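Side-chain contacts in magnesium-protoporphyrin O-methyltransferase (Synechocystis sp., PDB 4QDJ), which transfers a methyl group from S-adenosylmethionine to Mg-protoporphyrin IX, giving its 13-monomethyl ester, a step of chlorophyll biosynthesis: residues Ser50-Leu55 with Ile78-Ala83; Glu106-Ala109 with Gln113-Phe116; Leu160-Ala165 with Ala196-Ile201. All coordinates share one frame; numbering follows the deposited sequence.

Contact 1 of 3, residues Ser50-Leu55 with Ile78-Ala83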
ATOM      1  N   SER A  50     -10.305   6.163  -3.766  1.00  8.94           N
ATOM      2  CA  SER A  50      -9.754   7.083  -4.758  0.75  8.27           C
ATOM      3  C   SER A  50      -8.860   6.351  -5.755  1.00  8.07           C
ATOM      4  O   SER A  50      -8.903   6.610  -6.957  1.00  8.86           O
ATOM      5  CB  SER A  50      -8.966   8.208  -4.079  0.75  9.65           C
ATOM      6  OG  SER A  50      -9.828   9.102  -3.396  0.75 10.16           O
ATOM      7  N   VAL A  51      -8.040   5.437  -5.247  1.00  7.13           N
ATOM      8  CA  VAL A  51      -7.135   4.681  -6.108  1.00  7.99           C
ATOM      9  C   VAL A  51      -7.904   3.702  -6.996  1.00  7.46           C
ATOM     10  O   VAL A  51      -7.648   3.607  -8.198  1.00  7.15           O
ATOM     11  CB  VAL A  51      -6.046   3.962  -5.285  1.00  7.59           C
ATOM     12  CG1 VAL A  51      -5.230   3.017  -6.166  1.00  8.18           C
ATOM     13  CG2 VAL A  51      -5.142   4.989  -4.624  1.00  8.62           C
ATOM     14  N   VAL A  52      -8.862   2.992  -6.410  1.00  7.10           N
ATOM     15  CA  VAL A  52      -9.724   2.107  -7.185  1.00  8.19           C
ATOM     16  C   VAL A  52     -10.420   2.891  -8.296  1.00  7.57           C
ATOM     17  O   VAL A  52     -10.478   2.443  -9.444  1.00  8.94           O
ATOM     18  CB  VAL A  52     -10.769   1.402  -6.295  1.00  8.90           C
ATOM     19  CG1 VAL A  52     -11.772   0.630  -7.147  1.00 10.26           C
ATOM     20  CG2 VAL A  52     -10.078   0.469  -5.306  1.00 10.27           C
ATOM     21  N   ALA A  53     -10.919   4.077  -7.956  1.00  7.62           N
ATOM     22  CA  ALA A  53     -11.614   4.920  -8.925  1.00  7.95           C
ATOM     23  C   ALA A  53     -10.713   5.329 -10.092  1.00  8.36           C
ATOM     24  O   ALA A  53     -11.156   5.348 -11.242  1.00  8.82           O
ATOM     25  CB  ALA A  53     -12.197   6.151  -8.242  1.00  9.65           C
ATOM     26  N   TRP A  54      -9.457   5.659  -9.794  1.00  7.99           N
ATOM     27  CA  TRP A  54      -8.489   5.995 -10.838  1.00  7.09           C
ATOM     28  C   TRP A  54      -8.348   4.840 -11.815  1.00  7.83           C
ATOM     29  O   TRP A  54      -8.403   5.025 -13.033  1.00  9.69           O
ATOM     30  CB  TRP A  54      -7.110   6.267 -10.236  1.00  7.09           C
ATOM     31  CG  TRP A  54      -6.898   7.638  -9.684  1.00  7.93           C
ATOM     32  CD1 TRP A  54      -7.733   8.713  -9.786  1.00 10.57           C
ATOM     33  CD2 TRP A  54      -5.761   8.080  -8.935  1.00  7.56           C
ATOM     34  NE1 TRP A  54      -7.184   9.798  -9.143  1.00 11.62           N
ATOM     35  CE2 TRP A  54      -5.975   9.434  -8.611  1.00  9.46           C
ATOM     36  CE3 TRP A  54      -4.585   7.458  -8.503  1.00  8.93           C
ATOM     37  CZ2 TRP A  54      -5.052  10.179  -7.877  1.00 11.00           C
ATOM     38  CZ3 TRP A  54      -3.671   8.198  -7.776  1.00  9.63           C
ATOM     39  CH2 TRP A  54      -3.910   9.545  -7.471  1.00 10.45           C
ATOM     40  N   LEU A  55      -8.156   3.644 -11.266  1.00  7.97           N
ATOM     41  CA  LEU A  55      -7.865   2.464 -12.074  1.00  9.79           C
ATOM     42  C   LEU A  55      -9.078   2.016 -12.881  1.00 10.57           C
ATOM     43  O   LEU A  55      -8.946   1.584 -14.026  1.00 12.65           O
ATOM     44  CB  LEU A  55      -7.328   1.325 -11.198  1.00 11.30           C
ATOM     45  CG  LEU A  55      -5.801   1.255 -11.044  1.00 14.30           C
ATOM     46  CD1 LEU A  55      -5.218   2.575 -10.566  1.00 16.66           C
ATOM     47  CD2 LEU A  55      -5.394   0.123 -10.108  1.00 16.02           C
ATOM     48  N   ILE A  78      -8.452  -6.586  -2.553  1.00  6.20           N
ATOM     49  CA  ILE A  78      -9.746  -7.223  -2.767  1.00  7.15           C
ATOM     50  C   ILE A  78     -10.653  -6.453  -3.746  1.00  7.33           C
ATOM     51  O   ILE A  78     -11.128  -7.038  -4.720  1.00  6.92           O
ATOM     52  CB  ILE A  78     -10.441  -7.564  -1.426  1.00  9.14           C
ATOM     53  CG1 ILE A  78      -9.611  -8.609  -0.673  1.00  9.96           C
ATOM     54  CG2 ILE A  78     -11.860  -8.064  -1.660  1.00 11.24           C
ATOM     55  CD1 ILE A  78     -10.045  -8.837   0.759  1.00 12.80           C
ATOM     56  N   PRO A  79     -10.873  -5.142  -3.521  1.00  7.14           N
ATOM     57  CA  PRO A  79     -11.700  -4.447  -4.519  1.00  8.36           C
ATOM     58  C   PRO A  79     -11.093  -4.385  -5.924  1.00  7.72           C
ATOM     59  O   PRO A  79     -11.847  -4.348  -6.896  1.00  8.16           O
ATOM     60  CB  PRO A  79     -11.867  -3.037  -3.934  1.00  9.59           C
ATOM     61  CG  PRO A  79     -10.809  -2.906  -2.898  1.00  9.90           C
ATOM     62  CD  PRO A  79     -10.585  -4.283  -2.360  1.00  9.15           C
ATOM     63  N   LEU A  80      -9.768  -4.381  -6.041  1.00  6.93           N
ATOM     64  CA  LEU A  80      -9.155  -4.427  -7.367  1.00  6.56           C
ATOM     65  C   LEU A  80      -9.426  -5.770  -8.040  1.00  6.30           C
ATOM     66  O   LEU A  80      -9.723  -5.824  -9.232  1.00  7.29           O
ATOM     67  CB  LEU A  80      -7.651  -4.148  -7.303  1.00  6.73           C
ATOM     68  CG  LEU A  80      -7.262  -2.704  -6.974  1.00  6.64           C
ATOM     69  CD1 LEU A  80      -5.750  -2.539  -7.013  1.00  9.31           C
ATOM     70  CD2 LEU A  80      -7.933  -1.732  -7.942  1.00  9.35           C
ATOM     71  N   ALA A  81      -9.333  -6.850  -7.269  1.00  7.45           N
ATOM     72  CA  ALA A  81      -9.622  -8.183  -7.791  1.00  7.94           C
ATOM     73  C   ALA A  81     -11.094  -8.312  -8.170  1.00  7.34           C
ATOM     74  O   ALA A  81     -11.430  -8.937  -9.176  1.00  9.05           O
ATOM     75  CB  ALA A  81      -9.236  -9.249  -6.779  1.00  8.57           C
ATOM     76  N   GLN A  82     -11.966  -7.720  -7.358  1.00  6.95           N
ATOM     77  CA  GLN A  82     -13.396  -7.702  -7.645  1.00  7.76           C
ATOM     78  C   GLN A  82     -13.676  -7.022  -8.982  1.00  8.22           C
ATOM     79  O   GLN A  82     -14.607  -7.397  -9.698  1.00 10.33           O
ATOM     80  CB  GLN A  82     -14.160  -6.993  -6.520  1.00  7.18           C
ATOM     81  CG  GLN A  82     -14.299  -7.823  -5.253  1.00  7.56           C
ATOM     82  CD  GLN A  82     -14.911  -7.054  -4.094  1.00  8.92           C
ATOM     83  OE1 GLN A  82     -14.537  -5.913  -3.822  1.00 11.59           O
ATOM     84  NE2 GLN A  82     -15.859  -7.682  -3.404  1.00 10.15           N
ATOM     85  N   ALA A  83     -12.856  -6.028  -9.316  1.00  7.78           N
ATOM     86  CA  ALA A  83     -13.007  -5.285 -10.564  1.00  7.97           C
ATOM     87  C   ALA A  83     -12.308  -5.969 -11.740  1.00  9.40           C
ATOM     88  O   ALA A  83     -12.319  -5.457 -12.861  1.00 12.42           O
ATOM     89  CB  ALA A  83     -12.503  -3.856 -10.396  1.00 10.07           C
TER
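Val52 and Leu55 of helix 35-58 meet Pro79 and Leu80 of helix 77-82 where two neighbouring helices pack on one face of the class I methyltransferase sheet. The helix segments run nearly parallel, with 24° between their directions. The axes of the two segments come within 10.4 Å of each other at their closest, so side chains bridge the gap. The contact is wholly apolar; no hydrogen bond crosses it.

Leu80 is the central group. Its bond to CB does not aim at the partner helix, but CG turns beside the backbone N, anti to the carbonyl carbon (chi1 -71°), and one methyl swings across. Leu80 CD2 lies 3.8 Å from Leu55 CD2 and 4.0 Å from Val52 CG2. It thus bridges two residues one helical turn apart. The second methyl adds a looser touch, Leu80 CD1 to Leu55 CD2 at 4.1 Å. The two leucines lie roughly perpendicular. Leu80 and Val52 instead run antiparallel alongside one another.

Val52 uses a single branch. Its CG2 stands beside the backbone N and faces the other helix. Besides Leu80, this methyl reaches the ring of Pro79, with Val52 CG2 4.2 Å from Pro79 CB. The Val52-Pro79 end is more open to solvent. Leu55 and Leu80 are buried.

The side chain of Pro79 is about 9 Å from the bound S-adenosylmethionine. Toward the sheet, Leu55 rests on Arg159 and Ile161 of strand 159-164; it also touches Leu61. The far side of helix 77-82 packs on helix 94-108 through Ile78 and Gln82. Val51 and Trp54 pack helix 35-58 against strand 221-229.

Contact 2 of 3, residues Glu106-Ala109 with Gln113-Phe116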
ATOM      1  N   GLU A 106     -13.485 -15.360   1.918  1.00 20.60           N
ATOM      2  CA  GLU A 106     -14.853 -15.193   2.393  1.00 22.96           C
ATOM      3  C   GLU A 106     -15.729 -14.444   1.395  1.00 23.15           C
ATOM      4  O   GLU A 106     -16.909 -14.754   1.241  1.00 25.44           O
ATOM      5  CB  GLU A 106     -14.868 -14.465   3.740  1.00 24.73           C
ATOM      6  CG  GLU A 106     -14.394 -15.307   4.914  0.36 25.44           C
ATOM      7  CD  GLU A 106     -14.385 -14.530   6.217  0.35 26.23           C
ATOM      8  OE1 GLU A 106     -14.692 -13.321   6.190  0.35 26.75           O
ATOM      9  OE2 GLU A 106     -14.071 -15.129   7.267  0.19 26.45           O
ATOM     10  N   VAL A 107     -15.150 -13.464   0.712  1.00 23.02           N
ATOM     11  CA  VAL A 107     -15.939 -12.593  -0.149  1.00 23.64           C
ATOM     12  C   VAL A 107     -15.809 -12.936  -1.635  1.00 22.97           C
ATOM     13  O   VAL A 107     -16.715 -12.660  -2.422  1.00 24.99           O
ATOM     14  CB  VAL A 107     -15.609 -11.100   0.107  1.00 25.67           C
ATOM     15  CG1 VAL A 107     -14.285 -10.721  -0.527  1.00 23.76           C
ATOM     16  CG2 VAL A 107     -16.721 -10.212  -0.408  1.00 27.20           C
ATOM     17  N   LEU A 108     -14.697 -13.560  -2.016  1.00 20.98           N
ATOM     18  CA  LEU A 108     -14.445 -13.863  -3.422  1.00 19.86           C
ATOM     19  C   LEU A 108     -14.618 -15.339  -3.763  1.00 23.07           C
ATOM     20  O   LEU A 108     -14.737 -15.694  -4.937  1.00 23.07           O
ATOM     21  CB  LEU A 108     -13.043 -13.407  -3.829  1.00 19.04           C
ATOM     22  CG  LEU A 108     -12.757 -11.924  -3.605  1.00 20.94           C
ATOM     23  CD1 LEU A 108     -11.426 -11.530  -4.214  1.00 19.63           C
ATOM     24  CD2 LEU A 108     -13.881 -11.100  -4.185  1.00 23.93           C
ATOM     25  N   ALA A 109     -14.633 -16.184  -2.735  1.00 24.08           N
ATOM     26  CA  ALA A 109     -14.739 -17.632  -2.910  1.00 24.12           C
ATOM     27  C   ALA A 109     -13.681 -18.166  -3.874  1.00 25.18           C
ATOM     28  O   ALA A 109     -12.484 -18.024  -3.631  1.00 27.48           O
ATOM     29  CB  ALA A 109     -16.142 -18.024  -3.369  1.00 24.83           C
ATOM     30  N   GLN A 113      -9.440 -14.235  -7.123  1.00 21.33           N
ATOM     31  CA  GLN A 113      -8.817 -13.859  -5.857  1.00 18.40           C
ATOM     32  C   GLN A 113      -7.461 -13.215  -6.108  1.00 14.27           C
ATOM     33  O   GLN A 113      -6.767 -13.579  -7.057  1.00 16.34           O
ATOM     34  CB  GLN A 113      -8.596 -15.090  -4.974  1.00 20.65           C
ATOM     35  CG  GLN A 113      -9.830 -15.653  -4.290  1.00 23.02           C
ATOM     36  CD  GLN A 113      -9.473 -16.697  -3.246  1.00 23.90           C
ATOM     37  OE1 GLN A 113      -8.321 -16.801  -2.827  1.00 24.36           O
ATOM     38  NE2 GLN A 113     -10.462 -17.475  -2.821  1.00 24.05           N
ATOM     39  N   PRO A 114      -7.064 -12.264  -5.250  1.00 10.48           N
ATOM     40  CA  PRO A 114      -5.663 -11.853  -5.322  1.00  9.55           C
ATOM     41  C   PRO A 114      -4.788 -12.998  -4.845  1.00  9.90           C
ATOM     42  O   PRO A 114      -5.275 -13.917  -4.182  1.00 11.80           O
ATOM     43  CB  PRO A 114      -5.573 -10.712  -4.299  1.00  9.97           C
ATOM     44  CG  PRO A 114      -6.979 -10.287  -4.040  1.00 11.64           C
ATOM     45  CD  PRO A 114      -7.810 -11.523  -4.222  1.00 11.34           C
ATOM     46  N   THR A 115      -3.510 -12.958  -5.187  1.00 11.36           N
ATOM     47  CA  THR A 115      -2.512 -13.865  -4.633  0.62 12.14           C
ATOM     48  C   THR A 115      -1.771 -13.140  -3.509  1.00 11.62           C
ATOM     49  O   THR A 115      -1.308 -12.022  -3.722  1.00 11.86           O
ATOM     50  CB  THR A 115      -1.487 -14.267  -5.711  0.62 13.94           C
ATOM     51  OG1 THR A 115      -2.141 -15.021  -6.740  0.62 14.82           O
ATOM     52  CG2 THR A 115      -0.359 -15.093  -5.108  0.62 14.89           C
ATOM     53  N   PHE A 116      -1.650 -13.762  -2.342  1.00 10.55           N
ATOM     54  CA  PHE A 116      -0.995 -13.120  -1.206  1.00 10.02           C
ATOM     55  C   PHE A 116       0.278 -13.842  -0.781  1.00 10.83           C
ATOM     56  O   PHE A 116       0.316 -15.069  -0.706  1.00 13.66           O
ATOM     57  CB  PHE A 116      -1.952 -13.023  -0.016  1.00  9.66           C
ATOM     58  CG  PHE A 116      -3.125 -12.114  -0.250  1.00  9.15           C
ATOM     59  CD1 PHE A 116      -2.943 -10.744  -0.369  1.00 10.28           C
ATOM     60  CD2 PHE A 116      -4.412 -12.625  -0.335  1.00  9.94           C
ATOM     61  CE1 PHE A 116      -4.020  -9.902  -0.576  1.00 10.18           C
ATOM     62  CE2 PHE A 116      -5.495 -11.787  -0.538  1.00  9.69           C
ATOM     63  CZ  PHE A 116      -5.298 -10.424  -0.660  1.00  9.37           C
TER
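Leu108, at the end of helix 94-108, packs against Gln113 and Pro114, which lead into strand 115-118. The close part is apolar. Leu108 CD1 is 3.6 Å from Pro114 CD, and the leucine side chain is set nearly square to the proline ring's own direction. The same methyl lies 3.9 Å from Gln113 CA, so it covers the backbone as well as the ring. Further back, Leu108 CB is 3.9 Å from Gln113 CG. CG of Leu108 stands beside its backbone N, anti to the carbonyl carbon (chi1 -57°), which brings CD1 across to the buried proline.

The looser, solvent side is at Ala109, which is exposed and whose CB points away from Gln113. It leaves the helix with a positive phi of 53°, so the chain turns off there. Gln113 is partly exposed. It stretches beyond CG in an extended chain and carries its amide back along the helix. NE2 donates to Gln105 OE1, about one turn before Ala109 on the helix. NE2 is thus held by the helix flank, and OE1 only weakly, by Gln101 NE2. The nearby approach of NE2 to Ala109 O is too short to be trusted.

Around the contact, Leu108 also touches Gln82, and Pro114 rests on Ala81, both of helix 77-82. Thr115 then joins the sheet by backbone bonds with Val87 and Gly89. This is the return from helix to strand in a beta-alpha-beta crossover, made of strand 86-91, helix 94-108 and strand 115-118, as in Rossmann-like methyltransferases.

Contact 3 of 3, residues Leu160-Ala165 with Ala196-Ile201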
ATOM      1  N   LEU A 160       3.539   3.537 -11.151  1.00  9.49           N
ATOM      2  CA  LEU A 160       3.753   3.379  -9.721  1.00  9.61           C
ATOM      3  C   LEU A 160       2.856   4.361  -8.973  1.00 10.20           C
ATOM      4  O   LEU A 160       2.894   5.563  -9.228  1.00 12.96           O
ATOM      5  CB  LEU A 160       5.223   3.633  -9.375  1.00 12.30           C
ATOM      6  CG  LEU A 160       5.642   3.566  -7.903  1.00 13.91           C
ATOM      7  CD1 LEU A 160       5.266   2.225  -7.284  1.00 15.25           C
ATOM      8  CD2 LEU A 160       7.138   3.821  -7.770  1.00 16.18           C
ATOM      9  N   ILE A 161       2.032   3.845  -8.066  1.00  7.67           N
ATOM     10  CA  ILE A 161       1.167   4.694  -7.256  1.00  7.72           C
ATOM     11  C   ILE A 161       1.598   4.607  -5.797  1.00  7.84           C
ATOM     12  O   ILE A 161       1.746   3.513  -5.258  1.00  8.86           O
ATOM     13  CB  ILE A 161      -0.310   4.282  -7.394  1.00  8.28           C
ATOM     14  CG1 ILE A 161      -0.793   4.537  -8.824  1.00  9.45           C
ATOM     15  CG2 ILE A 161      -1.178   5.038  -6.397  1.00  8.94           C
ATOM     16  CD1 ILE A 161      -2.128   3.900  -9.139  1.00  9.74           C
ATOM     17  N   LEU A 162       1.814   5.763  -5.174  1.00  7.78           N
ATOM     18  CA  LEU A 162       2.277   5.825  -3.791  1.00  9.09           C
ATOM     19  C   LEU A 162       1.402   6.755  -2.970  1.00  8.03           C
ATOM     20  O   LEU A 162       0.840   7.713  -3.495  1.00  9.26           O
ATOM     21  CB  LEU A 162       3.709   6.363  -3.726  1.00 12.59           C
ATOM     22  CG  LEU A 162       4.820   5.710  -4.542  1.00 14.01           C
ATOM     23  CD1 LEU A 162       6.097   6.526  -4.412  1.00 14.23           C
ATOM     24  CD2 LEU A 162       5.045   4.276  -4.090  1.00 15.47           C
ATOM     25  N   SER A 163       1.300   6.483  -1.674  1.00  8.77           N
ATOM     26  CA  SER A 163       0.743   7.465  -0.754  1.00  9.81           C
ATOM     27  C   SER A 163       1.664   7.639   0.448  1.00 11.50           C
ATOM     28  O   SER A 163       2.368   6.710   0.847  1.00 14.20           O
ATOM     29  CB  SER A 163      -0.682   7.103  -0.321  1.00 11.03           C
ATOM     30  OG  SER A 163      -0.695   5.984   0.543  1.00 12.46           O
ATOM     31  N   PHE A 164       1.665   8.842   1.009  1.00 10.37           N
ATOM     32  CA  PHE A 164       2.536   9.165   2.126  1.00 11.33           C
ATOM     33  C   PHE A 164       1.952  10.334   2.903  1.00 10.41           C
ATOM     34  O   PHE A 164       1.102  11.063   2.393  1.00 10.69           O
ATOM     35  CB  PHE A 164       3.947   9.507   1.630  1.00 11.34           C
ATOM     36  CG  PHE A 164       3.999  10.700   0.711  1.00 13.05           C
ATOM     37  CD1 PHE A 164       3.720  10.566  -0.642  1.00 13.03           C
ATOM     38  CD2 PHE A 164       4.337  11.954   1.196  1.00 13.51           C
ATOM     39  CE1 PHE A 164       3.766  11.660  -1.488  1.00 13.48           C
ATOM     40  CE2 PHE A 164       4.387  13.052   0.354  1.00 13.97           C
ATOM     41  CZ  PHE A 164       4.101  12.904  -0.990  1.00 14.91           C
ATOM     42  N   ALA A 165       2.400  10.501   4.142  1.00 12.42           N
ATOM     43  CA  ALA A 165       2.024  11.661   4.933  1.00 14.17           C
ATOM     44  C   ALA A 165       2.978  12.795   4.593  1.00 16.92           C
ATOM     45  O   ALA A 165       4.180  12.682   4.820  1.00 18.52           O
ATOM     46  CB  ALA A 165       2.090  11.338   6.412  1.00 15.94           C
ATOM     47  N   ALA A 196       8.393  17.176  -2.416  1.00 11.59           N
ATOM     48  CA  ALA A 196       9.511  17.494  -3.297  1.00 12.92           C
ATOM     49  C   ALA A 196      10.519  16.348  -3.335  1.00 13.52           C
ATOM     50  O   ALA A 196      11.071  16.029  -4.389  1.00 14.23           O
ATOM     51  CB  ALA A 196      10.185  18.793  -2.866  1.00 13.81           C
ATOM     52  N   ASP A 197      10.748  15.724  -2.181  1.00 13.83           N
ATOM     53  CA  ASP A 197      11.658  14.585  -2.096  1.00 14.53           C
ATOM     54  C   ASP A 197      11.097  13.371  -2.830  1.00 13.49           C
ATOM     55  O   ASP A 197      11.814  12.702  -3.572  1.00 13.69           O
ATOM     56  CB  ASP A 197      11.947  14.219  -0.638  1.00 15.26           C
ATOM     57  CG  ASP A 197      12.790  15.260   0.074  0.71 16.26           C
ATOM     58  OD1 ASP A 197      13.395  16.115  -0.606  0.78 17.95           O
ATOM     59  OD2 ASP A 197      12.857  15.215   1.320  0.77 16.70           O
ATOM     60  N   ILE A 198       9.816  13.085  -2.619  1.00 12.43           N
ATOM     61  CA  ILE A 198       9.171  11.948  -3.268  1.00 11.44           C
ATOM     62  C   ILE A 198       9.159  12.115  -4.788  1.00 10.30           C
ATOM     63  O   ILE A 198       9.453  11.173  -5.526  1.00 11.79           O
ATOM     64  CB  ILE A 198       7.732  11.738  -2.751  1.00 11.95           C
ATOM     65  CG1 ILE A 198       7.735  11.511  -1.235  1.00 13.66           C
ATOM     66  CG2 ILE A 198       7.073  10.559  -3.459  1.00 12.46           C
ATOM     67  CD1 ILE A 198       8.497  10.273  -0.804  1.00 15.16           C
ATOM     68  N   ARG A 199       8.831  13.317  -5.254  1.00 10.94           N
ATOM     69  CA  ARG A 199       8.824  13.594  -6.688  1.00 10.31           C
ATOM     70  C   ARG A 199      10.219  13.475  -7.296  1.00 12.46           C
ATOM     71  O   ARG A 199      10.371  13.017  -8.428  1.00 13.63           O
ATOM     72  CB  ARG A 199       8.244  14.981  -6.974  1.00 10.86           C
ATOM     73  CG  ARG A 199       6.732  15.073  -6.830  1.00 11.11           C
ATOM     74  CD  ARG A 199       6.264  16.492  -7.103  1.00 10.96           C
ATOM     75  NE  ARG A 199       4.816  16.636  -7.006  1.00 12.10           N
ATOM     76  CZ  ARG A 199       4.004  16.785  -8.048  1.00 11.16           C
ATOM     77  NH1 ARG A 199       4.493  16.811  -9.281  1.00 12.54           N
ATOM     78  NH2 ARG A 199       2.698  16.912  -7.853  1.00 11.23           N
ATOM     79  N   LYS A 200      11.234  13.889  -6.539  1.00 12.05           N
ATOM     80  CA  LYS A 200      12.616  13.806  -6.997  1.00 13.93           C
ATOM     81  C   LYS A 200      13.045  12.352  -7.173  1.00 14.28           C
ATOM     82  O   LYS A 200      13.648  11.991  -8.184  1.00 15.76           O
ATOM     83  CB  LYS A 200      13.549  14.528  -6.019  1.00 15.89           C
ATOM     84  CG  LYS A 200      15.019  14.515  -6.414  1.00 20.32           C
ATOM     85  CD  LYS A 200      15.228  15.137  -7.783  1.00 23.43           C
ATOM     86  CE  LYS A 200      16.700  15.431  -8.042  0.65 25.70           C
ATOM     87  NZ  LYS A 200      17.550  14.213  -7.938  1.00 27.61           N
ATOM     88  N   ILE A 201      12.723  11.522  -6.185  1.00 14.13           N
ATOM     89  CA  ILE A 201      13.046  10.099  -6.238  1.00 14.55           C
ATOM     90  C   ILE A 201      12.347   9.425  -7.416  1.00 13.98           C
ATOM     91  O   ILE A 201      12.945   8.616  -8.126  1.00 14.95           O
ATOM     92  CB  ILE A 201      12.660   9.393  -4.924  1.00 16.17           C
ATOM     93  CG1 ILE A 201      13.437   9.996  -3.753  1.00 19.48           C
ATOM     94  CG2 ILE A 201      12.920   7.894  -5.016  1.00 17.88           C
ATOM     95  CD1 ILE A 201      12.823   9.710  -2.404  1.00 20.75           C
TER
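Ile198 lies over one face of the Phe164 ring and makes a CH-pi contact. Its CG1 is 3.9 Å from the ring centroid and only 8° off the ring normal, so this methylene sits almost over the centre. The phenylalanine CG stands between the backbone N and the carbonyl carbon (chi1 61°), which presents the ring to the helix. The two side chains overlap lengthwise, each pointing back toward the other's backbone.

Plain apolar packing adds to this. Ile198 CG2, the branch anti to the backbone N, touches the ring at its rim, 4.0 Å from Phe164 CE1. The same methyl also reaches Leu162, with Ile198 CG2 4.3 Å from Leu162 CD1. Leu162 and Phe164 are two residues apart on strand 159-164 and face the same side of the sheet.

That strand is the last of the five parallel strands of the class I methyltransferase sheet. Helix 195-204 packs over it and leads into the antiparallel pair 207-216 and 221-229. Ile198 also touches Leu225 of strand 221-229 and Ile149 of helix 142-155.

Polar bonds lie to the sides. Leu162 is paired by backbone with Leu225, and Ser163 with Cys133. Ser163 OG, on the other face, bonds Asp135 OD1.

In the fold
The contacts follow one another along the chain, and none nests or crosses. Contact 1 closes the loop that runs from helix 35-58 through strand 65-69 to helix 77-82. Contact 2 closes the short connection from helix 94-108 to strand 115-118, with three residues between the segments, at one edge of the sheet. Contact 3 spans the thirty residues from strand 159-164 to helix 195-204, a stretch partly absent from the model. Contacts 1 and 2 touch side by side, helix 77-82 against helix 94-108 and the lead into strand 115-118. Contact 1 meets contact 3 where Trp54 packs on Ile161. Contacts 2 and 3 lie on opposite sides of the chain's centre and reach the same sheet.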